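Local coordinates for protein aldehyde dehydrogenase (Trypanosoma brucei, PDB 5MYP) that probably oxidises aldehydes to carboxylic acids with NAD+ as the electron acceptor, as a two-subunit member of the aldehyde dehydrogenase family in the trypanosome glycosome, at residues Arg65-Glu71 / Ile253-Gln257; Met75-Leu80 / Tyr129-Leu135; Arg246-Gly250 / Asn420-Val424; Lys304-Glu309 / Asp341-Thr346. The contacts are given in a common frame with arbitrary orientation. Where two conformers were deposited one is given. Residues are numbered along the deposited sequence.

Contact 1 (Arg65-Glu71 / Ile253-Gln257); sequences RRRHRDE and INAGQ
The chain enters as the last residue of one helix, Arg65, turns at Arg66 with positive phi (54°/32°), runs extended through Arg67 and starts the next helix behind the N-cap His68, whose ND1 accepts from Asp70 N at 3.2 Å. Facing it, 253-257 is an irregular turn with Asn254, Ala255 and Gly256 all at positive phi. The CA atoms of Arg67 and Asn254 lie 6.4 Å apart, those of Glu71 and Ile253 7.4 Å. Arg65 folds over with chi1 and chi2 both m, and its NH2 donates to Asn254 OD1 at 3.1 Å; NH1 serves Arg315 O. Arg67 (chi1 t) sends NE to the same Asn254 OD1 at 3.0 Å, while its NH1 forms a salt bridge with Glu76. Glu71, extended with chi1 and chi2 t, accepts Asn254 N on OE2 at 2.8 Å; its OE1 binds Tyr477 of the second subunit. Asn254 is thus held at both backbone and side chain, and its ND2 closes onto Gln257 O at 2.8 Å, as Gln257 NE2 does onto Asn254 O at 2.9 Å. This buried polar network fixes the turn that leads into the predicted nucleophile, Cys259, of an aldehyde dehydrogenase active site.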
loop_
_atom_site.group_PDB
_atom_site.type_symbol
_atom_site.label_atom_id
_atom_site.label_comp_id
_atom_site.label_asym_id
_atom_site.label_seq_id
_atom_site.Cartn_x
_atom_site.Cartn_y
_atom_site.Cartn_z
ATOM N N ARG A 65 28.319 13.633 9.649
ATOM C CA ARG A 65 28.769 12.614 8.683
ATOM C C ARG A 65 30.215 12.762 8.190
ATOM O O ARG A 65 30.746 11.831 7.580
ATOM C CB ARG A 65 27.844 12.628 7.463
ATOM C CG ARG A 65 26.378 12.347 7.774
ATOM C CD ARG A 65 26.075 10.856 7.830
ATOM N NE ARG A 65 26.869 10.162 8.836
ATOM C CZ ARG A 65 27.979 9.483 8.567
ATOM N NH1 ARG A 65 28.643 8.901 9.541
ATOM N NH2 ARG A 65 28.429 9.391 7.327
ATOM N N ARG A 66 30.847 13.905 8.466
ATOM C CA ARG A 66 32.113 14.308 7.801
ATOM C C ARG A 66 31.995 14.294 6.266
ATOM O O ARG A 66 32.964 14.014 5.546
ATOM C CB ARG A 66 33.311 13.481 8.282
ATOM C CG ARG A 66 34.651 14.197 8.106
ATOM C CD ARG A 66 35.788 13.429 8.744
ATOM N NE ARG A 66 35.982 12.128 8.101
ATOM C CZ ARG A 66 36.483 11.036 8.679
ATOM N NH1 ARG A 66 36.861 11.031 9.956
ATOM N NH2 ARG A 66 36.599 9.921 7.963
ATOM N N ARG A 67 30.793 14.604 5.781
ATOM C CA ARG A 67 30.499 14.639 4.361
ATOM C C ARG A 67 30.825 16.043 3.856
ATOM O O ARG A 67 30.473 17.036 4.503
ATOM C CB ARG A 67 29.026 14.279 4.149
ATOM C CG ARG A 67 28.592 14.192 2.700
ATOM C CD ARG A 67 27.721 12.968 2.425
ATOM N NE ARG A 67 26.682 12.692 3.420
ATOM C CZ ARG A 67 25.556 13.383 3.551
ATOM N NH1 ARG A 67 25.325 14.435 2.783
ATOM N NH2 ARG A 67 24.668 13.033 4.471
ATOM N N HIS A 68 31.514 16.122 2.717
ATOM C CA HIS A 68 31.916 17.409 2.127
ATOM C C HIS A 68 30.685 18.189 1.656
ATOM O O HIS A 68 29.706 17.590 1.203
ATOM C CB HIS A 68 32.875 17.178 0.951
ATOM C CG HIS A 68 33.611 18.407 0.509
ATOM N ND1 HIS A 68 33.060 19.345 -0.337
ATOM C CD2 HIS A 68 34.869 18.833 0.773
ATOM C CE1 HIS A 68 33.938 20.308 -0.558
ATOM N NE2 HIS A 68 35.045 20.020 0.100
ATOM N N ARG A 69 30.748 19.516 1.787
ATOM C CA ARG A 69 29.655 20.424 1.401
ATOM C C ARG A 69 29.083 20.135 0.012
ATOM O O ARG A 69 27.867 20.075 -0.169
ATOM C CB ARG A 69 30.139 21.876 1.455
ATOM C CG ARG A 69 29.238 22.865 0.737
ATOM C CD ARG A 69 29.812 24.264 0.792
ATOM N NE ARG A 69 29.118 25.147 -0.140
ATOM C CZ ARG A 69 28.036 25.873 0.140
ATOM N NH1 ARG A 69 27.484 25.857 1.352
ATOM N NH2 ARG A 69 27.501 26.639 -0.808
ATOM N N ASP A 70 29.976 19.991 -0.961
ATOM C CA ASP A 70 29.597 19.705 -2.349
ATOM C C ASP A 70 28.878 18.362 -2.502
ATOM O O ASP A 70 27.952 18.250 -3.306
ATOM C CB ASP A 70 30.829 19.739 -3.267
ATOM C CG ASP A 70 31.459 21.129 -3.368
ATOM O OD1 ASP A 70 30.879 22.113 -2.859
ATOM O OD2 ASP A 70 32.553 21.228 -3.956
ATOM N N GLU A 71 29.300 17.354 -1.737
ATOM C CA GLU A 71 28.611 16.056 -1.724
ATOM C C GLU A 71 27.191 16.215 -1.172
ATOM O O GLU A 71 26.239 15.674 -1.733
ATOM C CB GLU A 71 29.389 15.021 -0.906
ATOM C CG GLU A 71 28.972 13.581 -1.187
ATOM C CD GLU A 71 29.882 12.553 -0.531
ATOM O OE1 GLU A 71 31.117 12.654 -0.689
ATOM O OE2 GLU A 71 29.366 11.635 0.138
ATOM N N ILE A 253 30.604 7.772 -1.897
ATOM C CA ILE A 253 29.658 8.711 -1.278
ATOM C C ILE A 253 29.169 8.180 0.074
ATOM O O ILE A 253 28.798 7.004 0.196
ATOM C CB ILE A 253 28.464 9.088 -2.200
ATOM C CG1 ILE A 253 27.619 7.866 -2.596
ATOM C CG2 ILE A 253 28.963 9.836 -3.433
ATOM C CD1 ILE A 253 26.433 8.208 -3.469
ATOM N N ASN A 254 29.246 9.039 1.091
ATOM C CA ASN A 254 28.889 8.699 2.471
ATOM C C ASN A 254 29.631 7.471 3.046
ATOM O O ASN A 254 29.126 6.801 3.957
ATOM C CB ASN A 254 27.361 8.534 2.574
ATOM C CG ASN A 254 26.806 8.970 3.916
ATOM O OD1 ASN A 254 27.286 9.928 4.525
ATOM N ND2 ASN A 254 25.777 8.282 4.374
ATOM N N ALA A 255 30.835 7.205 2.532
ATOM C CA ALA A 255 31.632 6.029 2.910
ATOM C C ALA A 255 30.844 4.711 2.816
ATOM O O ALA A 255 30.906 3.869 3.713
ATOM C CB ALA A 255 32.216 6.224 4.302
ATOM N N GLY A 256 30.087 4.560 1.728
ATOM C CA GLY A 256 29.305 3.347 1.462
ATOM C C GLY A 256 27.964 3.228 2.166
ATOM O O GLY A 256 27.220 2.282 1.908
ATOM N N GLN A 257 27.636 4.195 3.023
ATOM C CA GLN A 257 26.473 4.112 3.910
ATOM C C GLN A 257 25.252 4.712 3.219
ATOM O O GLN A 257 24.748 5.769 3.599
ATOM C CB GLN A 257 26.781 4.796 5.249
ATOM C CG GLN A 257 27.896 4.093 6.021
ATOM C CD GLN A 257 28.525 4.938 7.110
ATOM O OE1 GLN A 257 28.527 4.556 8.278
ATOM N NE2 GLN A 257 29.078 6.082 6.731
#

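Contact 2 (Met75-Leu80 / Tyr129-Leu135); sequences MEILPL and YPLLLIL
This is a buried contact between the long helix 69-95 and the segment leading into helix 132-143, with a carboxylate accepting backbone amides at its centre and apolar side chains packed beside it. Residues 75-80 are helical, with a wider pi-type turn at 75-77 and a kink at Pro79, whose N has no hydrogen to give to the preceding turn. Tyr129 is extended (-130°/80°), and Pro130 and Leu131 turn the chain into helix 132-143. The closest CA pair is Glu76 with Leu132, 5.0 Å apart. Glu76 (chi1 m, chi2 t) brings OE1 to two successive amides, accepting from Leu131 N at 2.9 Å and, almost straight, from Leu132 N at 2.8 Å; its OE2 is salt-bridged to Arg67. Apolar contacts surround this pair of bonds. Met75 CB lies 3.8 Å from Tyr129 CE1, and Pro79 CB 3.9 Å from Leu132 CD1. Leu80 (m, t) places CD1 3.7 Å from Leu131 CG, CG 3.9 Å from Leu132 CD1 and CD2 3.7 Å from Leu135 CB. Leu131 and Leu132 both adopt t, p. Tyr129 OH bonds to Thr258, next to the predicted active-site Cys259. Beyond the pair, helix 54-65 packs on Leu131, helix 36-52 on Ile77 and Leu135, and helix 157-170 on Ile134 and Leu135, while Leu489 of the second subunit touches Ile77.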
loop_
_atom_site.group_PDB
_atom_site.type_symbol
_atom_site.label_atom_id
_atom_site.label_comp_id
_atom_site.label_asym_id
_atom_site.label_seq_id
_atom_site.Cartn_x
_atom_site.Cartn_y
_atom_site.Cartn_z
ATOM N N MET A 75 23.721 15.508 -3.134
ATOM C CA MET A 75 22.918 14.387 -2.627
ATOM C C MET A 75 21.660 14.789 -1.851
ATOM O O MET A 75 20.700 14.017 -1.816
ATOM C CB MET A 75 23.782 13.468 -1.749
ATOM C CG MET A 75 24.971 12.830 -2.461
ATOM S SD MET A 75 24.549 11.812 -3.890
ATOM C CE MET A 75 23.567 10.526 -3.128
ATOM N N GLU A 76 21.660 15.971 -1.229
ATOM C CA GLU A 76 20.552 16.390 -0.357
ATOM C C GLU A 76 19.911 17.724 -0.743
ATOM O O GLU A 76 18.700 17.775 -0.944
ATOM C CB GLU A 76 20.998 16.411 1.107
ATOM C CG GLU A 76 21.447 15.049 1.618
ATOM C CD GLU A 76 21.502 14.957 3.134
ATOM O OE1 GLU A 76 20.434 14.929 3.783
ATOM O OE2 GLU A 76 22.626 14.915 3.664
ATOM N N ILE A 77 20.712 18.783 -0.871
ATOM C CA ILE A 77 20.175 20.139 -1.052
ATOM C C ILE A 77 19.469 20.287 -2.401
ATOM O O ILE A 77 18.315 20.708 -2.448
ATOM C CB ILE A 77 21.268 21.233 -0.919
ATOM C CG1 ILE A 77 21.975 21.168 0.452
ATOM C CG2 ILE A 77 20.680 22.627 -1.155
ATOM C CD1 ILE A 77 21.079 21.394 1.657
ATOM N N LEU A 78 20.156 19.937 -3.483
ATOM C CA LEU A 78 19.584 20.063 -4.831
ATOM C C LEU A 78 18.356 19.165 -5.076
ATOM O O LEU A 78 17.373 19.639 -5.639
ATOM C CB LEU A 78 20.651 19.850 -5.924
ATOM C CG LEU A 78 21.721 20.940 -6.071
ATOM C CD1 LEU A 78 22.758 20.510 -7.101
ATOM C CD2 LEU A 78 21.119 22.289 -6.440
ATOM N N PRO A 79 18.403 17.879 -4.659
ATOM C CA PRO A 79 17.189 17.046 -4.747
ATOM C C PRO A 79 15.985 17.584 -3.968
ATOM O O PRO A 79 14.861 17.489 -4.452
ATOM C CB PRO A 79 17.646 15.703 -4.172
ATOM C CG PRO A 79 19.085 15.642 -4.514
ATOM C CD PRO A 79 19.592 17.055 -4.374
ATOM N N LEU A 80 16.224 18.143 -2.781
ATOM C CA LEU A 80 15.156 18.783 -2.006
ATOM C C LEU A 80 14.572 20.004 -2.717
ATOM O O LEU A 80 13.355 20.166 -2.757
ATOM C CB LEU A 80 15.638 19.168 -0.602
ATOM C CG LEU A 80 15.766 18.015 0.398
ATOM C CD1 LEU A 80 16.405 18.516 1.679
ATOM C CD2 LEU A 80 14.417 17.365 0.688
ATOM N N TYR A 129 21.448 10.256 5.346
ATOM C CA TYR A 129 21.161 11.513 4.644
ATOM C C TYR A 129 20.056 12.192 5.450
ATOM O O TYR A 129 18.879 12.098 5.107
ATOM C CB TYR A 129 20.760 11.259 3.193
ATOM C CG TYR A 129 21.880 10.628 2.399
ATOM C CD1 TYR A 129 22.845 11.411 1.759
ATOM C CD2 TYR A 129 21.995 9.247 2.317
ATOM C CE1 TYR A 129 23.882 10.826 1.048
ATOM C CE2 TYR A 129 23.027 8.652 1.608
ATOM C CZ TYR A 129 23.968 9.437 0.974
ATOM O OH TYR A 129 24.992 8.835 0.271
ATOM N N PRO A 130 20.443 12.850 6.560
ATOM C CA PRO A 130 19.485 13.224 7.597
ATOM C C PRO A 130 18.554 14.388 7.263
ATOM O O PRO A 130 17.546 14.547 7.951
ATOM C CB PRO A 130 20.383 13.565 8.791
ATOM C CG PRO A 130 21.653 14.041 8.176
ATOM C CD PRO A 130 21.817 13.274 6.902
ATOM N N LEU A 131 18.880 15.189 6.246
ATOM C CA LEU A 131 17.983 16.253 5.796
ATOM C C LEU A 131 17.052 15.740 4.697
ATOM O O LEU A 131 15.836 15.903 4.787
ATOM C CB LEU A 131 18.779 17.466 5.303
ATOM C CG LEU A 131 17.971 18.749 5.069
ATOM C CD1 LEU A 131 17.340 19.241 6.364
ATOM C CD2 LEU A 131 18.844 19.826 4.435
ATOM N N LEU A 132 17.627 15.118 3.669
ATOM C CA LEU A 132 16.855 14.564 2.550
ATOM C C LEU A 132 15.764 13.602 3.012
ATOM O O LEU A 132 14.606 13.739 2.625
ATOM C CB LEU A 132 17.777 13.830 1.573
ATOM C CG LEU A 132 17.137 13.232 0.315
ATOM C CD1 LEU A 132 16.703 14.340 -0.627
ATOM C CD2 LEU A 132 18.095 12.268 -0.372
ATOM N N LEU A 133 16.140 12.642 3.852
ATOM C CA LEU A 133 15.242 11.538 4.194
ATOM C C LEU A 133 14.267 11.842 5.336
ATOM O O LEU A 133 13.498 10.965 5.739
ATOM C CB LEU A 133 16.058 10.265 4.460
ATOM C CG LEU A 133 16.922 9.827 3.269
ATOM C CD1 LEU A 133 17.723 8.582 3.617
ATOM C CD2 LEU A 133 16.094 9.588 2.012
ATOM N N ILE A 134 14.295 13.074 5.853
ATOM C CA ILE A 134 13.221 13.593 6.708
ATOM C C ILE A 134 12.348 14.609 5.936
ATOM O O ILE A 134 11.116 14.532 6.004
ATOM C CB ILE A 134 13.776 14.146 8.059
ATOM C CG1 ILE A 134 12.679 14.199 9.129
ATOM C CG2 ILE A 134 14.438 15.506 7.909
ATOM C CD1 ILE A 134 12.443 12.883 9.834
ATOM N N LEU A 135 12.966 15.526 5.185
ATOM C CA LEU A 135 12.209 16.560 4.460
ATOM C C LEU A 135 11.533 16.089 3.173
ATOM O O LEU A 135 10.436 16.558 2.863
ATOM C CB LEU A 135 13.077 17.795 4.160
ATOM C CG LEU A 135 13.523 18.675 5.335
ATOM C CD1 LEU A 135 14.158 19.958 4.796
ATOM C CD2 LEU A 135 12.364 19.013 6.262
#

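Contact 3 (Arg246-Gly250 / Asn420-Val424)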
loop_
_atom_site.group_PDB
_atom_site.type_symbol
_atom_site.label_atom_id
_atom_site.label_comp_id
_atom_site.label_asym_id
_atom_site.label_seq_id
_atom_site.Cartn_x
_atom_site.Cartn_y
_atom_site.Cartn_z
ATOM N N ARG A 246 31.829 4.943 -12.115
ATOM C CA ARG A 246 30.445 5.002 -11.638
ATOM C C ARG A 246 30.230 4.121 -10.402
ATOM O O ARG A 246 29.633 4.573 -9.422
ATOM C CB ARG A 246 29.469 4.650 -12.763
ATOM C CG ARG A 246 29.415 5.747 -13.814
ATOM C CD ARG A 246 28.625 5.379 -15.055
ATOM N NE ARG A 246 28.665 6.479 -16.024
ATOM C CZ ARG A 246 27.975 6.538 -17.163
ATOM N NH1 ARG A 246 27.152 5.557 -17.526
ATOM N NH2 ARG A 246 28.113 7.600 -17.958
ATOM N N ILE A 247 30.746 2.891 -10.444
ATOM C CA ILE A 247 30.649 1.968 -9.302
ATOM C C ILE A 247 31.373 2.546 -8.082
ATOM O O ILE A 247 30.813 2.578 -6.985
ATOM C CB ILE A 247 31.211 0.560 -9.636
ATOM C CG1 ILE A 247 30.328 -0.131 -10.679
ATOM C CG2 ILE A 247 31.302 -0.315 -8.381
ATOM C CD1 ILE A 247 30.956 -1.338 -11.349
ATOM N N MET A 248 32.607 3.011 -8.284
ATOM C CA MET A 248 33.430 3.527 -7.190
ATOM C C MET A 248 32.839 4.801 -6.585
ATOM O O MET A 248 32.871 4.972 -5.368
ATOM C CB MET A 248 34.875 3.758 -7.664
ATOM C CG MET A 248 35.868 4.181 -6.588
ATOM S SD MET A 248 35.909 3.158 -5.096
ATOM C CE MET A 248 36.305 1.557 -5.788
ATOM N N TRP A 249 32.292 5.680 -7.426
ATOM C CA TRP A 249 31.594 6.877 -6.933
ATOM C C TRP A 249 30.431 6.499 -6.006
ATOM O O TRP A 249 30.311 7.040 -4.909
ATOM C CB TRP A 249 31.076 7.753 -8.087
ATOM C CG TRP A 249 30.098 8.790 -7.611
ATOM C CD1 TRP A 249 30.387 9.942 -6.942
ATOM C CD2 TRP A 249 28.674 8.738 -7.724
ATOM N NE1 TRP A 249 29.230 10.622 -6.643
ATOM C CE2 TRP A 249 28.163 9.904 -7.112
ATOM C CE3 TRP A 249 27.778 7.820 -8.283
ATOM C CZ2 TRP A 249 26.794 10.179 -7.052
ATOM C CZ3 TRP A 249 26.416 8.093 -8.220
ATOM C CH2 TRP A 249 25.939 9.265 -7.612
ATOM N N GLY A 250 29.590 5.571 -6.459
ATOM C CA GLY A 250 28.453 5.083 -5.665
ATOM C C GLY A 250 28.841 4.492 -4.320
ATOM O O GLY A 250 28.064 4.555 -3.365
ATOM N N ASN A 420 23.940 0.509 -16.622
ATOM C CA ASN A 420 25.170 1.288 -16.855
ATOM C C ASN A 420 25.395 2.473 -15.915
ATOM O O ASN A 420 26.132 3.397 -16.246
ATOM C CB ASN A 420 25.297 1.715 -18.332
ATOM C CG ASN A 420 25.364 0.533 -19.276
ATOM O OD1 ASN A 420 25.932 -0.506 -18.946
ATOM N ND2 ASN A 420 24.798 0.686 -20.463
ATOM N N ASP A 421 24.794 2.434 -14.729
ATOM C CA ASP A 421 25.095 3.413 -13.682
ATOM C C ASP A 421 24.603 2.896 -12.333
ATOM O O ASP A 421 23.975 1.837 -12.260
ATOM C CB ASP A 421 24.453 4.779 -14.005
ATOM C CG ASP A 421 25.340 5.960 -13.615
ATOM O OD1 ASP A 421 26.039 5.889 -12.579
ATOM O OD2 ASP A 421 25.339 6.973 -14.344
ATOM N N VAL A 422 24.911 3.642 -11.277
ATOM C CA VAL A 422 24.457 3.333 -9.917
ATOM C C VAL A 422 23.919 4.603 -9.251
ATOM O O VAL A 422 24.327 5.708 -9.613
ATOM C CB VAL A 422 25.588 2.712 -9.057
ATOM C CG1 VAL A 422 26.156 1.463 -9.727
ATOM C CG2 VAL A 422 26.709 3.713 -8.780
ATOM N N VAL A 423 22.965 4.445 -8.331
ATOM C CA VAL A 423 22.510 5.507 -7.402
ATOM C C VAL A 423 21.671 6.639 -8.036
ATOM O O VAL A 423 20.692 7.080 -7.433
ATOM C CB VAL A 423 23.688 6.083 -6.561
ATOM C CG1 VAL A 423 23.216 7.161 -5.592
ATOM C CG2 VAL A 423 24.385 4.963 -5.796
ATOM N N VAL A 424 22.034 7.078 -9.241
ATOM C CA VAL A 424 21.461 8.296 -9.860
ATOM C C VAL A 424 19.942 8.283 -10.096
ATOM O O VAL A 424 19.319 9.350 -10.186
ATOM C CB VAL A 424 22.172 8.670 -11.189
ATOM C CG1 VAL A 424 23.627 9.047 -10.929
ATOM C CG2 VAL A 424 22.059 7.563 -12.240
#
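Arg246 is stretched almost straight from its helix, chi1 m and chi2, chi3 both t, which carries the guanidinium along the loop until NH1 donates to Asn420 O at 2.7 Å. Asp421 sits beside this arm with an off-rotamer chi1 of -142°. Its OD2 lies over one face of the guanidinium, 3.8 Å from Arg246 NE, a long salt bridge of charge alone, while OD1 turns back to accept Val422 N at 2.8 Å. Val422, chi1 m, presses CG2 down on the helix backbone, 3.1 Å from Arg246 O and 3.8 Å from Gly250 CA. Any CB at Gly250 would collide with that methyl, so the missing side chain is what lets the loop come so close. Trp249 (chi1 t, chi2 76°) swings its six-membered ring along the loop: CZ3 is 3.5 Å from Val422 O at the ring edge, 3.8 Å from Val423 CB and 4.0 Å from Val424 CG1. The second subunit adds Arg473, which makes a cation-pi contact with Trp249 and a salt bridge to Asp421, and Arg462, which pairs with Asp421 as well. Helix 240-252 and the loop following strand 417-419 are thereby joined at the dimer interface, on the part of the fold carrying the predicted catalytic Cys259.

Contact 4 (Lys304-Glu309 / Asp341-Thr346); sequences KQQFLE and DEATLT
One carboxylate oxygen, Asp341 OD2, is asked to do three jobs: it takes Thr344 N at 3.1 Å, an Asx motif, takes Thr344 OG1 at 2.7 Å, and also receives a weak bond from Gln305 NE2 at 2.9 Å. Residues 304-309 form a short helix. Opposite it the chain leaves a strand at Asp341, makes a type I turn from Glu342 to Leu345, and re-enters a strand at Thr346. Leu345 has positive phi (51°/48°); Asp341 N to Thr346 O measures 2.8 Å and Thr346 N to Asp341 O 2.9 Å. The CA atoms of Gln305 and Thr344 are 6.3 Å apart. Asp341 has chi1 t, and its OD1 is a second, weak partner of Gln305 NE2 at 3.4 Å. Thr344, chi1 p, rests CG2 3.4 Å from Gln305 O. Leu308 (m, t) packs against the turn, its CD1 3.6 Å from Asp341 CB and 3.6 Å from Thr344 OG1. Glu309, m, m, leaves OE2 3.7 Å from Thr344 CA, while its OE1 is salt-bridged to Arg315 and Arg66. Away from the predicted active-site residues, a short surface helix thus packs on a beta hairpin whose type I turn is followed by a G1 beta bulge.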
loop_
_atom_site.group_PDB
_atom_site.type_symbol
_atom_site.label_atom_id
_atom_site.label_comp_id
_atom_site.label_asym_id
_atom_site.label_seq_id
_atom_site.Cartn_x
_atom_site.Cartn_y
_atom_site.Cartn_z
ATOM N N LYS A 304 47.877 13.369 12.603
ATOM C CA LYS A 304 47.232 12.384 11.721
ATOM C C LYS A 304 45.716 12.353 11.889
ATOM O O LYS A 304 44.976 12.361 10.896
ATOM C CB LYS A 304 47.795 10.974 11.949
ATOM C CG LYS A 304 47.308 9.946 10.929
ATOM C CD LYS A 304 47.684 8.525 11.292
ATOM C CE LYS A 304 46.969 7.548 10.373
ATOM N NZ LYS A 304 47.388 6.137 10.577
ATOM N N GLN A 305 45.265 12.305 13.143
ATOM C CA GLN A 305 43.837 12.260 13.452
ATOM C C GLN A 305 43.140 13.556 13.028
ATOM O O GLN A 305 42.034 13.513 12.495
ATOM C CB GLN A 305 43.608 11.987 14.945
ATOM C CG GLN A 305 44.680 11.127 15.601
ATOM C CD GLN A 305 44.725 9.716 15.047
ATOM O OE1 GLN A 305 45.674 8.971 15.292
ATOM N NE2 GLN A 305 43.698 9.342 14.294
ATOM N N GLN A 306 43.801 14.695 13.248
ATOM C CA GLN A 306 43.304 15.993 12.787
ATOM C C GLN A 306 43.253 16.077 11.256
ATOM O O GLN A 306 42.307 16.638 10.704
ATOM C CB GLN A 306 44.178 17.125 13.338
ATOM C CG GLN A 306 43.622 18.526 13.118
ATOM C CD GLN A 306 44.548 19.601 13.658
ATOM O OE1 GLN A 306 44.978 19.545 14.812
ATOM N NE2 GLN A 306 44.865 20.585 12.823
ATOM N N PHE A 307 44.265 15.526 10.584
ATOM C CA PHE A 307 44.294 15.484 9.115
ATOM C C PHE A 307 43.112 14.694 8.540
ATOM O O PHE A 307 42.488 15.125 7.562
ATOM C CB PHE A 307 45.619 14.887 8.614
ATOM C CG PHE A 307 45.668 14.668 7.129
ATOM C CD1 PHE A 307 46.097 15.678 6.274
ATOM C CD2 PHE A 307 45.293 13.440 6.581
ATOM C CE1 PHE A 307 46.143 15.472 4.900
ATOM C CE2 PHE A 307 45.321 13.237 5.211
ATOM C CZ PHE A 307 45.760 14.248 4.369
ATOM N N LEU A 308 42.826 13.536 9.136
ATOM C CA LEU A 308 41.722 12.688 8.678
ATOM C C LEU A 308 40.354 13.301 8.979
ATOM O O LEU A 308 39.432 13.163 8.176
ATOM C CB LEU A 308 41.826 11.281 9.272
ATOM C CG LEU A 308 43.019 10.446 8.788
ATOM C CD1 LEU A 308 43.118 9.157 9.590
ATOM C CD2 LEU A 308 42.914 10.144 7.299
ATOM N N GLU A 309 40.228 13.986 10.115
ATOM C CA GLU A 309 38.979 14.691 10.454
ATOM C C GLU A 309 38.743 15.929 9.581
ATOM O O GLU A 309 37.593 16.344 9.410
ATOM C CB GLU A 309 38.913 15.047 11.948
ATOM C CG GLU A 309 38.847 13.829 12.882
ATOM C CD GLU A 309 37.494 13.124 12.935
ATOM O OE1 GLU A 309 36.622 13.376 12.082
ATOM O OE2 GLU A 309 37.299 12.299 13.850
ATOM N N ASP A 341 41.488 3.826 10.001
ATOM C CA ASP A 341 41.874 4.495 11.245
ATOM C C ASP A 341 40.668 4.497 12.183
ATOM O O ASP A 341 39.649 5.138 11.892
ATOM C CB ASP A 341 42.337 5.932 10.988
ATOM C CG ASP A 341 42.765 6.641 12.260
ATOM O OD1 ASP A 341 43.845 6.313 12.797
ATOM O OD2 ASP A 341 42.014 7.521 12.729
ATOM N N GLU A 342 40.795 3.789 13.305
ATOM C CA GLU A 342 39.692 3.598 14.247
ATOM C C GLU A 342 39.275 4.876 14.967
ATOM O O GLU A 342 38.081 5.137 15.108
ATOM C CB GLU A 342 40.060 2.521 15.277
ATOM C CG GLU A 342 38.927 2.158 16.232
ATOM C CD GLU A 342 39.123 0.829 16.942
ATOM O OE1 GLU A 342 40.152 0.155 16.717
ATOM O OE2 GLU A 342 38.230 0.459 17.726
ATOM N N ALA A 343 40.250 5.667 15.411
ATOM C CA ALA A 343 39.979 6.897 16.172
ATOM C C ALA A 343 39.086 7.886 15.418
ATOM O O ALA A 343 38.205 8.501 16.014
ATOM C CB ALA A 343 41.286 7.574 16.569
ATOM N N THR A 344 39.321 8.022 14.111
ATOM C CA THR A 344 38.532 8.902 13.241
ATOM C C THR A 344 37.445 8.158 12.439
ATOM O O THR A 344 36.809 8.757 11.571
ATOM C CB THR A 344 39.449 9.652 12.250
ATOM O OG1 THR A 344 40.062 8.712 11.353
ATOM C CG2 THR A 344 40.529 10.456 12.999
ATOM N N LEU A 345 37.242 6.869 12.729
ATOM C CA LEU A 345 36.231 6.024 12.070
ATOM C C LEU A 345 36.319 6.095 10.532
ATOM O O LEU A 345 35.318 6.281 9.835
ATOM C CB LEU A 345 34.831 6.385 12.580
ATOM C CG LEU A 345 34.581 6.221 14.087
ATOM C CD1 LEU A 345 33.277 6.891 14.495
ATOM C CD2 LEU A 345 34.571 4.749 14.480
ATOM N N THR A 346 37.542 5.951 10.033
ATOM C CA THR A 346 37.843 6.061 8.613
ATOM C C THR A 346 38.172 4.678 8.073
ATOM O O THR A 346 39.063 4.017 8.601
ATOM C CB THR A 346 39.044 6.995 8.377
ATOM O OG1 THR A 346 38.775 8.281 8.947
ATOM C CG2 THR A 346 39.304 7.167 6.899
#

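How the contacts relate
From the N terminus, contact 1 opens first, where helix 54-65 gives way to helix 69-95. Contact 2 opens on that same second helix and closes at 129-135, nested within the larger loop that contact 1 closes at 253-257. Contact 3 opens just before that closure, on helix 240-252, so contacts 1 and 3 cross; it closes at 420-424 and encloses contact 4, which follows contact 1 in series. Physically, Ile253, Met75 and Val423 bring contacts 1, 2 and 3 together, tying the N-terminal helices to the part bearing predicted Cys259. Arg66 links contact 1 to contact 4 through Thr344 and Thr346, whereas contact 4 touches neither contact 2 nor contact 3.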